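Local atomic coordinates of flagellar hook-associated protein 3 (Bacillus cereus, PDB entry 5ZIY), a protein that probably forms part of the junction between the hook and the filament of the bacterial flagellum, as a hook-associated structural protein of the flagellin family. Residues A29-V34 / V120-N125; T41-L46 / N178-V183; L86-E91 / E103-T108; K148-A153 / K163-E168. One frame throughout, in Å; residues are numbered along the deposited sequence.

Contact 1 of 4, residues A29-V34 / V120-N125; sequences ADSKNV and VNWKLN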
loop_
_atom_site.group_PDB
_atom_site.type_symbol
_atom_site.label_atom_id
_atom_site.label_comp_id
_atom_site.label_asym_id
_atom_site.label_seq_id
_atom_site.Cartn_x
_atom_site.Cartn_y
_atom_site.Cartn_z
ATOM N N ALA A 29 -10.150 14.608 -4.876
ATOM C CA ALA A 29 -11.019 13.463 -4.586
ATOM C C ALA A 29 -10.488 12.123 -5.186
ATOM O O ALA A 29 -10.406 11.127 -4.504
ATOM C CB ALA A 29 -12.505 13.736 -5.012
ATOM N N ASP A 30 -10.112 12.108 -6.452
ATOM C CA ASP A 30 -9.562 10.901 -7.062
ATOM C C ASP A 30 -8.333 10.412 -6.348
ATOM O O ASP A 30 -8.199 9.213 -6.049
ATOM C CB ASP A 30 -9.223 11.146 -8.546
ATOM C CG ASP A 30 -10.475 11.396 -9.411
ATOM O OD1 ASP A 30 -11.600 11.086 -8.976
ATOM O OD2 ASP A 30 -10.317 11.887 -10.539
ATOM N N SER A 31 -7.440 11.349 -6.029
ATOM C CA SER A 31 -6.191 11.003 -5.404
ATOM C C SER A 31 -6.391 10.444 -4.023
ATOM O O SER A 31 -5.696 9.497 -3.642
ATOM C CB SER A 31 -5.277 12.230 -5.347
ATOM O OG SER A 31 -5.045 12.690 -6.668
ATOM N N LYS A 32 -7.321 11.020 -3.249
ATOM C CA LYS A 32 -7.534 10.561 -1.883
ATOM C C LYS A 32 -8.114 9.153 -1.881
ATOM O O LYS A 32 -7.892 8.398 -0.928
ATOM C CB LYS A 32 -8.461 11.468 -1.078
ATOM C CG LYS A 32 -7.929 12.867 -0.612
ATOM C CD LYS A 32 -8.976 13.503 0.404
ATOM N N ASN A 33 -8.937 8.821 -2.871
ATOM C CA ASN A 33 -9.426 7.462 -2.958
ATOM C C ASN A 33 -8.257 6.443 -3.164
ATOM O O ASN A 33 -8.194 5.438 -2.505
ATOM C CB ASN A 33 -10.466 7.374 -4.046
ATOM C CG ASN A 33 -10.900 5.972 -4.324
ATOM O OD1 ASN A 33 -11.327 5.250 -3.424
ATOM N ND2 ASN A 33 -10.839 5.574 -5.622
ATOM N N VAL A 34 -7.328 6.730 -4.059
ATOM C CA VAL A 34 -6.218 5.824 -4.320
ATOM C C VAL A 34 -5.303 5.723 -3.093
ATOM O O VAL A 34 -4.909 4.644 -2.690
ATOM C CB VAL A 34 -5.446 6.302 -5.540
ATOM C CG1 VAL A 34 -4.115 5.645 -5.618
ATOM C CG2 VAL A 34 -6.268 6.007 -6.810
ATOM N N VAL A 120 3.538 4.665 -11.764
ATOM C CA VAL A 120 2.566 5.523 -12.451
ATOM C C VAL A 120 2.327 6.786 -11.581
ATOM O O VAL A 120 1.846 6.687 -10.454
ATOM C CB VAL A 120 1.212 4.815 -12.681
ATOM C CG1 VAL A 120 0.166 5.813 -13.203
ATOM C CG2 VAL A 120 1.391 3.614 -13.650
ATOM N N ASN A 121 2.681 7.942 -12.145
ATOM C CA ASN A 121 2.506 9.261 -11.561
ATOM C C ASN A 121 1.211 9.890 -11.963
ATOM O O ASN A 121 0.797 9.787 -13.103
ATOM C CB ASN A 121 3.607 10.223 -11.998
ATOM C CG ASN A 121 4.892 10.035 -11.199
ATOM O OD1 ASN A 121 4.964 9.194 -10.283
ATOM N ND2 ASN A 121 5.898 10.841 -11.511
ATOM N N TRP A 122 0.586 10.555 -10.997
ATOM C CA TRP A 122 -0.615 11.370 -11.216
ATOM C C TRP A 122 -0.206 12.819 -10.847
ATOM O O TRP A 122 0.701 13.063 -9.971
ATOM C CB TRP A 122 -1.727 10.945 -10.260
ATOM C CG TRP A 122 -2.515 9.836 -10.680
ATOM C CD1 TRP A 122 -2.225 8.937 -11.660
ATOM C CD2 TRP A 122 -3.787 9.462 -10.160
ATOM N NE1 TRP A 122 -3.228 8.026 -11.769
ATOM C CE2 TRP A 122 -4.216 8.335 -10.881
ATOM C CE3 TRP A 122 -4.622 9.998 -9.188
ATOM C CZ2 TRP A 122 -5.409 7.698 -10.626
ATOM C CZ3 TRP A 122 -5.807 9.380 -8.937
ATOM C CH2 TRP A 122 -6.195 8.229 -9.654
ATOM N N LYS A 123 -0.843 13.753 -11.522
ATOM C CA LYS A 123 -0.456 15.126 -11.408
ATOM C C LYS A 123 -1.687 15.986 -11.229
ATOM O O LYS A 123 -2.572 15.977 -12.038
ATOM C CB LYS A 123 0.305 15.494 -12.653
ATOM C CG LYS A 123 0.672 16.902 -12.744
ATOM C CD LYS A 123 1.524 17.116 -13.962
ATOM C CE LYS A 123 1.489 18.552 -14.377
ATOM N NZ LYS A 123 2.766 18.955 -14.995
ATOM N N LEU A 124 -1.765 16.683 -10.119
ATOM C CA LEU A 124 -2.883 17.573 -9.861
ATOM C C LEU A 124 -2.940 18.712 -10.878
ATOM O O LEU A 124 -1.936 19.018 -11.520
ATOM C CB LEU A 124 -2.746 18.173 -8.452
ATOM C CG LEU A 124 -3.374 17.440 -7.281
ATOM C CD1 LEU A 124 -3.315 15.951 -7.472
ATOM C CD2 LEU A 124 -2.763 17.939 -5.919
ATOM N N ASN A 125 -4.116 19.346 -10.979
ATOM C CA ASN A 125 -4.339 20.481 -11.896
ATOM C C ASN A 125 -3.359 21.623 -11.683
ATOM O O ASN A 125 -3.034 22.312 -12.626
ATOM C CB ASN A 125 -5.749 21.061 -11.737
ATOM C CG ASN A 125 -6.173 21.928 -12.938
ATOM O OD1 ASN A 125 -6.654 23.066 -12.792
ATOM N ND2 ASN A 125 -6.027 21.377 -14.112
#

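Contact 2 of 4, residues T41-L46 / N178-V183; sequences TLQGVL and NRTTEV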
loop_
_atom_site.group_PDB
_atom_site.type_symbol
_atom_site.label_atom_id
_atom_site.label_comp_id
_atom_site.label_asym_id
_atom_site.label_seq_id
_atom_site.Cartn_x
_atom_site.Cartn_y
_atom_site.Cartn_z
ATOM N N THR A 41 -4.600 -0.956 2.683
ATOM C CA THR A 41 -3.903 -2.172 2.289
ATOM C C THR A 41 -2.630 -2.355 3.120
ATOM O O THR A 41 -2.360 -3.441 3.659
ATOM C CB THR A 41 -3.587 -2.119 0.783
ATOM O OG1 THR A 41 -4.822 -1.910 0.082
ATOM C CG2 THR A 41 -2.905 -3.382 0.271
ATOM N N LEU A 42 -1.874 -1.283 3.282
ATOM C CA LEU A 42 -0.671 -1.304 4.121
ATOM C C LEU A 42 -0.960 -1.640 5.575
ATOM O O LEU A 42 -0.174 -2.395 6.195
ATOM C CB LEU A 42 0.112 0.027 4.008
ATOM C CG LEU A 42 0.794 0.172 2.644
ATOM C CD1 LEU A 42 1.083 1.628 2.373
ATOM C CD2 LEU A 42 2.119 -0.716 2.491
ATOM N N GLN A 43 -2.062 -1.110 6.113
ATOM C CA GLN A 43 -2.453 -1.398 7.505
ATOM C C GLN A 43 -2.875 -2.872 7.635
ATOM O O GLN A 43 -2.583 -3.526 8.622
ATOM C CB GLN A 43 -3.529 -0.434 8.053
ATOM C CG GLN A 43 -3.209 1.089 7.896
ATOM C CD GLN A 43 -2.686 1.821 9.124
ATOM O OE1 GLN A 43 -2.915 3.052 9.257
ATOM N NE2 GLN A 43 -1.990 1.101 10.045
ATOM N N GLY A 44 -3.512 -3.406 6.606
ATOM C CA GLY A 44 -3.892 -4.772 6.580
ATOM C C GLY A 44 -2.658 -5.669 6.564
ATOM O O GLY A 44 -2.669 -6.708 7.220
ATOM N N VAL A 45 -1.609 -5.273 5.827
ATOM C CA VAL A 45 -0.343 -5.997 5.851
ATOM C C VAL A 45 0.332 -5.887 7.228
ATOM O O VAL A 45 0.758 -6.888 7.758
ATOM C CB VAL A 45 0.615 -5.557 4.729
ATOM C CG1 VAL A 45 1.967 -6.367 4.797
ATOM C CG2 VAL A 45 -0.058 -5.744 3.287
ATOM N N LEU A 46 0.392 -4.684 7.812
ATOM C CA LEU A 46 0.988 -4.473 9.135
ATOM C C LEU A 46 0.361 -5.408 10.175
ATOM O O LEU A 46 1.045 -6.020 10.958
ATOM C CB LEU A 46 0.807 -3.026 9.560
ATOM C CG LEU A 46 1.662 -2.395 10.686
ATOM C CD1 LEU A 46 1.708 -0.851 10.518
ATOM C CD2 LEU A 46 1.119 -2.687 12.049
ATOM N N ASN A 178 7.277 2.163 7.579
ATOM C CA ASN A 178 7.809 3.366 6.937
ATOM C C ASN A 178 6.993 3.739 5.698
ATOM O O ASN A 178 6.733 4.928 5.460
ATOM C CB ASN A 178 9.282 3.215 6.557
ATOM C CG ASN A 178 10.192 3.085 7.773
ATOM O OD1 ASN A 178 9.828 3.489 8.868
ATOM N ND2 ASN A 178 11.378 2.495 7.582
ATOM N N ARG A 179 6.575 2.761 4.894
ATOM C CA ARG A 179 5.732 3.138 3.734
ATOM C C ARG A 179 4.369 3.697 4.181
ATOM O O ARG A 179 3.816 4.625 3.557
ATOM C CB ARG A 179 5.518 1.972 2.770
ATOM C CG ARG A 179 4.702 2.334 1.512
ATOM C CD ARG A 179 5.415 3.365 0.641
ATOM N NE ARG A 179 6.683 2.869 0.105
ATOM C CZ ARG A 179 6.840 2.182 -1.038
ATOM N NH1 ARG A 179 5.780 1.886 -1.814
ATOM N NH2 ARG A 179 8.074 1.801 -1.424
ATOM N N THR A 180 3.801 3.111 5.219
ATOM C CA THR A 180 2.516 3.557 5.709
ATOM C C THR A 180 2.640 5.023 6.115
ATOM O O THR A 180 1.755 5.819 5.842
ATOM C CB THR A 180 2.066 2.714 6.905
ATOM O OG1 THR A 180 1.946 1.359 6.469
ATOM C CG2 THR A 180 0.727 3.179 7.432
ATOM N N THR A 181 3.766 5.379 6.707
ATOM C CA THR A 181 4.009 6.727 7.163
ATOM C C THR A 181 4.190 7.715 6.009
ATOM O O THR A 181 3.621 8.820 6.043
ATOM C CB THR A 181 5.236 6.749 8.048
ATOM O OG1 THR A 181 4.895 6.089 9.271
ATOM C CG2 THR A 181 5.660 8.195 8.363
ATOM N N GLU A 182 4.962 7.309 4.996
ATOM C CA GLU A 182 5.110 8.098 3.783
ATOM C C GLU A 182 3.737 8.297 3.119
ATOM O O GLU A 182 3.409 9.392 2.682
ATOM C CB GLU A 182 6.121 7.452 2.824
ATOM C CG GLU A 182 6.247 8.168 1.467
ATOM C CD GLU A 182 7.185 7.473 0.424
ATOM O OE1 GLU A 182 7.779 6.377 0.684
ATOM O OE2 GLU A 182 7.329 8.066 -0.680
ATOM N N VAL A 183 2.914 7.256 3.078
ATOM C CA VAL A 183 1.613 7.370 2.483
ATOM C C VAL A 183 0.664 8.294 3.301
ATOM O O VAL A 183 -0.076 9.090 2.725
ATOM C CB VAL A 183 0.971 5.981 2.212
ATOM C CG1 VAL A 183 -0.489 6.164 1.821
ATOM C CG2 VAL A 183 1.720 5.201 1.054
#

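Contact 3 of 4, residues L86-E91 / E103-T108; sequences LANTKE and ENLPFT. With ZN (zinc ion), chain D; ZN (zinc ion), chain G.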
loop_
_atom_site.group_PDB
_atom_site.type_symbol
_atom_site.label_atom_id
_atom_site.label_comp_id
_atom_site.label_asym_id
_atom_site.label_seq_id
_atom_site.Cartn_x
_atom_site.Cartn_y
_atom_site.Cartn_z
ATOM N N LEU A 86 -3.696 -8.849 -0.560
ATOM C CA LEU A 86 -3.493 -7.449 -0.292
ATOM C C LEU A 86 -2.428 -6.860 -1.229
ATOM O O LEU A 86 -2.561 -5.752 -1.701
ATOM C CB LEU A 86 -3.138 -7.186 1.206
ATOM C CG LEU A 86 -4.146 -7.436 2.329
ATOM C CD1 LEU A 86 -3.450 -7.355 3.737
ATOM C CD2 LEU A 86 -5.416 -6.476 2.341
ATOM N N ALA A 87 -1.379 -7.585 -1.532
ATOM C CA ALA A 87 -0.361 -7.092 -2.429
ATOM C C ALA A 87 -0.869 -6.916 -3.866
ATOM O O ALA A 87 -0.334 -6.088 -4.638
ATOM C CB ALA A 87 0.913 -8.029 -2.357
ATOM N N ASN A 88 -1.921 -7.660 -4.223
ATOM C CA ASN A 88 -2.539 -7.602 -5.514
ATOM C C ASN A 88 -3.747 -6.653 -5.578
ATOM O O ASN A 88 -4.515 -6.762 -6.510
ATOM C CB ASN A 88 -2.965 -9.037 -5.961
ATOM C CG ASN A 88 -1.777 -9.905 -6.302
ATOM O OD1 ASN A 88 -0.755 -9.389 -6.745
ATOM N ND2 ASN A 88 -1.894 -11.220 -6.090
ATOM N N THR A 89 -3.886 -5.714 -4.631
ATOM C CA THR A 89 -4.940 -4.704 -4.671
ATOM C C THR A 89 -4.895 -3.831 -5.941
ATOM O O THR A 89 -3.844 -3.371 -6.372
ATOM C CB THR A 89 -4.950 -3.832 -3.369
ATOM O OG1 THR A 89 -5.138 -4.693 -2.248
ATOM C CG2 THR A 89 -6.077 -2.786 -3.386
ATOM N N LYS A 90 -6.063 -3.696 -6.567
ATOM C CA LYS A 90 -6.227 -3.002 -7.847
ATOM C C LYS A 90 -7.298 -1.918 -7.750
ATOM O O LYS A 90 -8.338 -2.145 -7.204
ATOM C CB LYS A 90 -6.626 -4.017 -8.892
ATOM C CG LYS A 90 -6.942 -3.492 -10.278
ATOM C CD LYS A 90 -7.256 -4.704 -11.207
ATOM C CE LYS A 90 -7.542 -4.300 -12.647
ATOM N NZ LYS A 90 -8.361 -5.344 -13.330
ATOM N N GLU A 91 -7.009 -0.736 -8.283
ATOM C CA GLU A 91 -7.920 0.370 -8.251
ATOM C C GLU A 91 -7.690 1.204 -9.487
ATOM O O GLU A 91 -6.534 1.403 -9.864
ATOM C CB GLU A 91 -7.631 1.204 -6.990
ATOM C CG GLU A 91 -8.435 2.496 -6.847
ATOM C CD GLU A 91 -9.931 2.315 -6.940
ATOM O OE1 GLU A 91 -10.468 1.214 -6.639
ATOM O OE2 GLU A 91 -10.584 3.315 -7.317
ATOM N N GLU A 103 -1.555 -6.514 -16.790
ATOM C CA GLU A 103 -1.898 -7.719 -17.566
ATOM C C GLU A 103 -1.962 -8.932 -16.659
ATOM O O GLU A 103 -2.769 -9.830 -16.873
ATOM C CB GLU A 103 -0.848 -7.985 -18.638
ATOM C CG GLU A 103 -0.874 -6.972 -19.707
ATOM C CD GLU A 103 -2.081 -7.140 -20.593
ATOM O OE1 GLU A 103 -2.720 -8.227 -20.551
ATOM O OE2 GLU A 103 -2.383 -6.187 -21.339
ATOM N N ASN A 104 -1.106 -8.934 -15.635
ATOM C CA ASN A 104 -1.045 -10.024 -14.682
ATOM C C ASN A 104 -1.133 -9.508 -13.278
ATOM O O ASN A 104 -0.815 -8.328 -12.980
ATOM C CB ASN A 104 0.274 -10.794 -14.800
ATOM C CG ASN A 104 0.538 -11.287 -16.192
ATOM O OD1 ASN A 104 0.035 -12.324 -16.605
ATOM N ND2 ASN A 104 1.359 -10.555 -16.930
ATOM N N LEU A 105 -1.519 -10.420 -12.389
ATOM C CA LEU A 105 -1.398 -10.178 -10.982
ATOM C C LEU A 105 0.089 -9.900 -10.668
ATOM O O LEU A 105 0.963 -10.640 -11.101
ATOM C CB LEU A 105 -1.908 -11.382 -10.191
ATOM C CG LEU A 105 -3.424 -11.717 -10.192
ATOM C CD1 LEU A 105 -3.660 -12.953 -9.308
ATOM C CD2 LEU A 105 -4.298 -10.563 -9.730
ATOM N N PRO A 106 0.378 -8.850 -9.885
ATOM C CA PRO A 106 1.775 -8.502 -9.722
ATOM C C PRO A 106 2.575 -9.426 -8.802
ATOM O O PRO A 106 3.802 -9.512 -8.961
ATOM C CB PRO A 106 1.713 -7.089 -9.169
ATOM C CG PRO A 106 0.415 -6.948 -8.621
ATOM C CD PRO A 106 -0.493 -7.764 -9.418
ATOM N N PHE A 107 1.904 -10.090 -7.855
ATOM C CA PHE A 107 2.599 -11.040 -7.008
ATOM C C PHE A 107 2.009 -12.426 -7.043
ATOM O O PHE A 107 0.792 -12.592 -6.968
ATOM C CB PHE A 107 2.636 -10.568 -5.570
ATOM C CG PHE A 107 3.310 -9.261 -5.407
ATOM C CD1 PHE A 107 2.640 -8.092 -5.634
ATOM C CD2 PHE A 107 4.645 -9.190 -5.059
ATOM C CE1 PHE A 107 3.258 -6.887 -5.508
ATOM C CE2 PHE A 107 5.248 -7.976 -4.934
ATOM C CZ PHE A 107 4.552 -6.835 -5.172
ATOM N N THR A 108 2.906 -13.413 -7.104
ATOM C CA THR A 108 2.554 -14.823 -6.893
ATOM C C THR A 108 2.605 -15.212 -5.431
ATOM O O THR A 108 3.163 -14.514 -4.593
ATOM C CB THR A 108 3.492 -15.768 -7.686
ATOM O OG1 THR A 108 4.767 -15.844 -7.049
ATOM C CG2 THR A 108 3.688 -15.265 -9.077
HETATM ZN ZN ZN D . -12.711 2.101 -7.663
HETATM ZN ZN ZN G . -3.772 -7.797 -22.852
HETATM O O HOH W 1 -12.998 2.171 -5.157
#

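Contact 4 of 4, residues K148-A153 / K163-E168; sequences KQMSEA and KPLLEE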
loop_
_atom_site.group_PDB
_atom_site.type_symbol
_atom_site.label_atom_id
_atom_site.label_comp_id
_atom_site.label_asym_id
_atom_site.label_seq_id
_atom_site.Cartn_x
_atom_site.Cartn_y
_atom_site.Cartn_z
ATOM N N LYS A 148 6.328 -17.266 3.468
ATOM C CA LYS A 148 6.335 -18.612 2.903
ATOM C C LYS A 148 7.347 -19.555 3.563
ATOM O O LYS A 148 7.028 -20.696 3.845
ATOM C CB LYS A 148 6.517 -18.561 1.399
ATOM C CG LYS A 148 6.351 -19.917 0.757
ATOM C CD LYS A 148 6.783 -19.907 -0.656
ATOM C CE LYS A 148 6.657 -21.295 -1.289
ATOM N NZ LYS A 148 8.003 -21.896 -1.344
ATOM N N GLN A 149 8.554 -19.077 3.829
ATOM C CA GLN A 149 9.537 -19.884 4.535
ATOM C C GLN A 149 9.116 -20.107 6.012
ATOM O O GLN A 149 9.504 -21.104 6.627
ATOM C CB GLN A 149 10.935 -19.247 4.479
ATOM C CG GLN A 149 11.497 -18.990 3.088
ATOM C CD GLN A 149 12.769 -18.120 3.149
ATOM O OE1 GLN A 149 13.765 -18.503 3.788
ATOM N NE2 GLN A 149 12.726 -16.931 2.512
ATOM N N MET A 150 8.347 -19.163 6.571
ATOM C CA MET A 150 7.838 -19.273 7.945
ATOM C C MET A 150 6.859 -20.433 8.019
ATOM O O MET A 150 7.003 -21.309 8.834
ATOM C CB MET A 150 7.145 -17.988 8.386
ATOM C CG MET A 150 8.068 -16.917 8.971
ATOM S SD MET A 150 7.126 -15.448 9.523
ATOM C CE MET A 150 8.248 -14.675 10.694
ATOM N N SER A 151 5.923 -20.463 7.077
ATOM C CA SER A 151 4.891 -21.487 7.013
ATOM C C SER A 151 5.483 -22.882 6.786
ATOM O O SER A 151 5.133 -23.861 7.473
ATOM C CB SER A 151 3.931 -21.103 5.888
ATOM O OG SER A 151 3.060 -22.156 5.545
ATOM N N GLU A 152 6.408 -22.979 5.846
ATOM C CA GLU A 152 7.085 -24.251 5.628
ATOM C C GLU A 152 7.952 -24.702 6.816
ATOM O O GLU A 152 7.933 -25.882 7.162
ATOM C CB GLU A 152 7.899 -24.216 4.320
ATOM N N ALA A 153 8.714 -23.786 7.409
ATOM C CA ALA A 153 9.536 -24.106 8.599
ATOM C C ALA A 153 8.673 -24.668 9.719
ATOM O O ALA A 153 8.994 -25.671 10.355
ATOM C CB ALA A 153 10.323 -22.895 9.093
ATOM N N LYS A 163 14.196 -18.546 14.186
ATOM C CA LYS A 163 14.750 -17.328 14.771
ATOM C C LYS A 163 15.198 -16.355 13.688
ATOM O O LYS A 163 14.883 -15.171 13.768
ATOM C CB LYS A 163 15.876 -17.613 15.792
ATOM N N PRO A 164 15.900 -16.852 12.646
ATOM C CA PRO A 164 16.271 -15.986 11.522
ATOM C C PRO A 164 15.073 -15.329 10.849
ATOM O O PRO A 164 15.129 -14.167 10.482
ATOM C CB PRO A 164 16.932 -16.953 10.542
ATOM C CG PRO A 164 17.477 -18.035 11.384
ATOM C CD PRO A 164 16.554 -18.170 12.553
ATOM N N LEU A 165 14.014 -16.101 10.655
ATOM C CA LEU A 165 12.852 -15.630 9.965
ATOM C C LEU A 165 12.085 -14.602 10.800
ATOM O O LEU A 165 11.456 -13.707 10.228
ATOM C CB LEU A 165 11.967 -16.804 9.577
ATOM C CG LEU A 165 12.587 -17.744 8.527
ATOM C CD1 LEU A 165 11.746 -19.007 8.397
ATOM C CD2 LEU A 165 12.713 -17.031 7.186
ATOM N N LEU A 166 12.138 -14.747 12.132
ATOM C CA LEU A 166 11.543 -13.773 13.056
ATOM C C LEU A 166 12.157 -12.404 12.803
ATOM O O LEU A 166 11.450 -11.419 12.701
ATOM C CB LEU A 166 11.769 -14.180 14.522
ATOM C CG LEU A 166 11.212 -13.301 15.642
ATOM C CD1 LEU A 166 9.714 -13.421 15.672
ATOM C CD2 LEU A 166 11.797 -13.629 17.034
ATOM N N GLU A 167 13.483 -12.354 12.709
ATOM C CA GLU A 167 14.192 -11.089 12.432
ATOM C C GLU A 167 13.896 -10.580 11.030
ATOM O O GLU A 167 13.717 -9.384 10.842
ATOM C CB GLU A 167 15.715 -11.215 12.638
ATOM C CG GLU A 167 16.231 -10.582 13.939
ATOM C CD GLU A 167 16.174 -9.037 13.967
ATOM O OE1 GLU A 167 16.186 -8.388 12.900
ATOM O OE2 GLU A 167 16.152 -8.468 15.082
ATOM N N GLU A 168 13.874 -11.482 10.051
ATOM C CA GLU A 168 13.512 -11.095 8.673
ATOM C C GLU A 168 12.136 -10.425 8.641
ATOM O O GLU A 168 11.962 -9.373 8.012
ATOM C CB GLU A 168 13.465 -12.284 7.723
ATOM C CG GLU A 168 14.797 -12.654 7.092
ATOM C CD GLU A 168 14.626 -13.659 5.969
ATOM O OE1 GLU A 168 13.469 -14.023 5.633
ATOM O OE2 GLU A 168 15.657 -14.097 5.424
#

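Contact 1 of 4, residues A29-V34 / V120-N125
W122 carries this contact, meeting D30, S31 and V34 along one side of helix 29-34. It sits on strand 120-123 with its bond to CB pointing at the helix, and CG lies anti to its own carbonyl carbon (chi1 -84°), beside the backbone N. The indole then presents the outer corner of its six-membered ring. CH2 of W122 comes 3.6 Å from CG2 of V34, the two side chains reaching toward each other tip to tip; the methyl stands oblique to the ring. Farther round the same edge, and near the ring plane, CZ3 of W122 is 3.8 Å from O of D30 and CE3 of W122 is 3.7 Å from OG of S31. Aromatic C-H groups sit comfortably beside such oxygens, and no hydrogen bond crosses the contact. S31 suits its buried place because its hydroxyl is already bonded to the carbonyl of D27, one turn back in the same helix, and the residue is small enough to admit the ring. K123 turns to the other side, as strand alternation requires, and L124 follows where the strand gives way to loop. Its CB does not aim at the helix, yet CD1 of L124 reaches 3.8 Å from OG of S31, which is thus flanked by the tryptophan and the leucine. L124 also touches M24 of helix 8-60 and F193 of helix 162-204. Strand 120-123 pairs with strand 129-133, and with the axis of strand 120-123 passing 10.3 Å from that of helix 29-34, the arrangement is that of a two-stranded antiparallel hairpin packed on a long helix.

Contact 2 of 4, residues T41-L46 / N178-V183
L42 and T180 face each other where helices 41-46 and 178-183 come together, and the apolar part of the contact turns on L42. Both its methyls come up to the aliphatic start of R179 from the same side: CD1 of L42 lies 3.8 Å from CG of R179, with CD2 of L42 somewhat farther off. CD1 of L42 also packs 3.9 Å from CG2 of V183, one turn along. Leucine suits a buried site that must span two turns of a partner helix, while R179 lends only its methylene. Its chain bends at chi2 (64°) and chi3, and the guanidinium leads away, where NE has a long, purely electrostatic pairing with E182.

Polar atoms enter without bonding across the contact. OG1 of T180 lies 3.3 Å from CB of L42, the two residues passing side by side and pointing opposite ways; that hydroxyl bonds to the carbonyl of I176, so it can sit against carbon. On the exposed flank, CG2 of T180 meets CD of Q43 at 4.0 Å, the threonine set square to the glutamine chain.

The segments run nearly antiparallel, at 157°, with axes 9.8 Å apart. Helix 67-87 packs on T41 and V45 from another side through L86, and F97 of a nearby loop touches L42.

Contact 3 of 4, residues L86-E91 / E103-T108
N88 grips the backbone of F107 with both ends of its amide, and this is the tight part of the contact. The backbone N of F107 donates to OD1 of N88 at 3.0 Å, in the carbonyl plane and on a lone pair; ND2 of N88 returns a bond to O of F107 at 3.1 Å, with that oxygen 1° from the amide plane. Two bonds to one residue fix the rotation of the amide. OD1 of N88 also lies 3.1 Å from CD of P106, whose nitrogen has no hydrogen to give. Beside this, CB of A87 is 3.7 Å from CD1 of F107, oblique to the ring; so small a side chain lets the phenyl come close to the helix end. F107 also packs on L140 and I144 of helix 137-155 and meets Y113 edge-to-face.

The asparagine is the first residue to leave helix 67-87, and its side chain mimics a strand neighbour, pairing with an extended residue of the loop after strand 94-95. O of L86, two residues before the asparagine, accepts from both N and OG1 of T89.

Looser packing lies toward L105, an exposed residue whose CD1 stays 4.1 Å from ND2 of N88. Exposed E103 and, beyond the contact, buried E91 each hold a separate zinc ion with both carboxylate oxygens; OE2 of E91 also bonds to ND2 of N33.

Contact 4 of 4, residues K148-A153 / K163-E168
L165 fits between Q149, M150 and A153, so the apolar contacts between helices 148-153 and 163-168 centre on one leucine. Its CB touches CG of M150 at 3.9 Å, the two side chains lying alongside but pointing opposite ways. CD1 of L165 approaches CB of A153 at 4.2 Å, where the small alanine leaves room for the branched tip, and CD2 of L165 lies against CB of Q149, the leucine square across the glutamine chain.

Carbon also meets oxygen. CD1 of L165 is 3.5 Å from O of Q149, CD2 of L165 lies by OE1 of Q149, and CE of M150 is 3.4 Å from O of L165. Methionine suits this: extended beyond CG (chi2 -178°), its unbranched chain runs on to the far helix and ends in a methyl that can lie by a carbonyl. M150 also touches T56 of helix 8-60 and I76 of helix 67-87.

The polar tips stay toward the outside of the contact. NE2 of Q149 and OE1 of E168 stand 4.3 Å apart without bonding.

With no hydrogen bond or salt bridge crossing it, this antiparallel pair, axes 10.0 Å apart at 154°, depends on shape and apolar burial, while E168 takes its hydrogen bond from T146 and NE2 of Q149 gives a weak one to O of K145, both on helix 137-155.

In the fold
Contacts 1 and 3 are the more buried, contacts 2 and 4 only partly so. Contact 2 lies nearest the centre of the chain, about 6 Å from it, and contact 4 farthest, about 23 Å. Helix 8-60 serves contacts 1 and 2, helix 162-204 contacts 2 and 4. Those last two are antiparallel helix pairs resting on leucine, whereas contact 1 sets an aromatic side chain from a hairpin on a helix. Contact 3 alone is closed by hydrogen bonds across its segments, as fits a loop lacking regular structure. It touches both neighbours on helix 8-60: E91 accepts a probable hydrogen bond from N33, and L86 packs on T41 and V45.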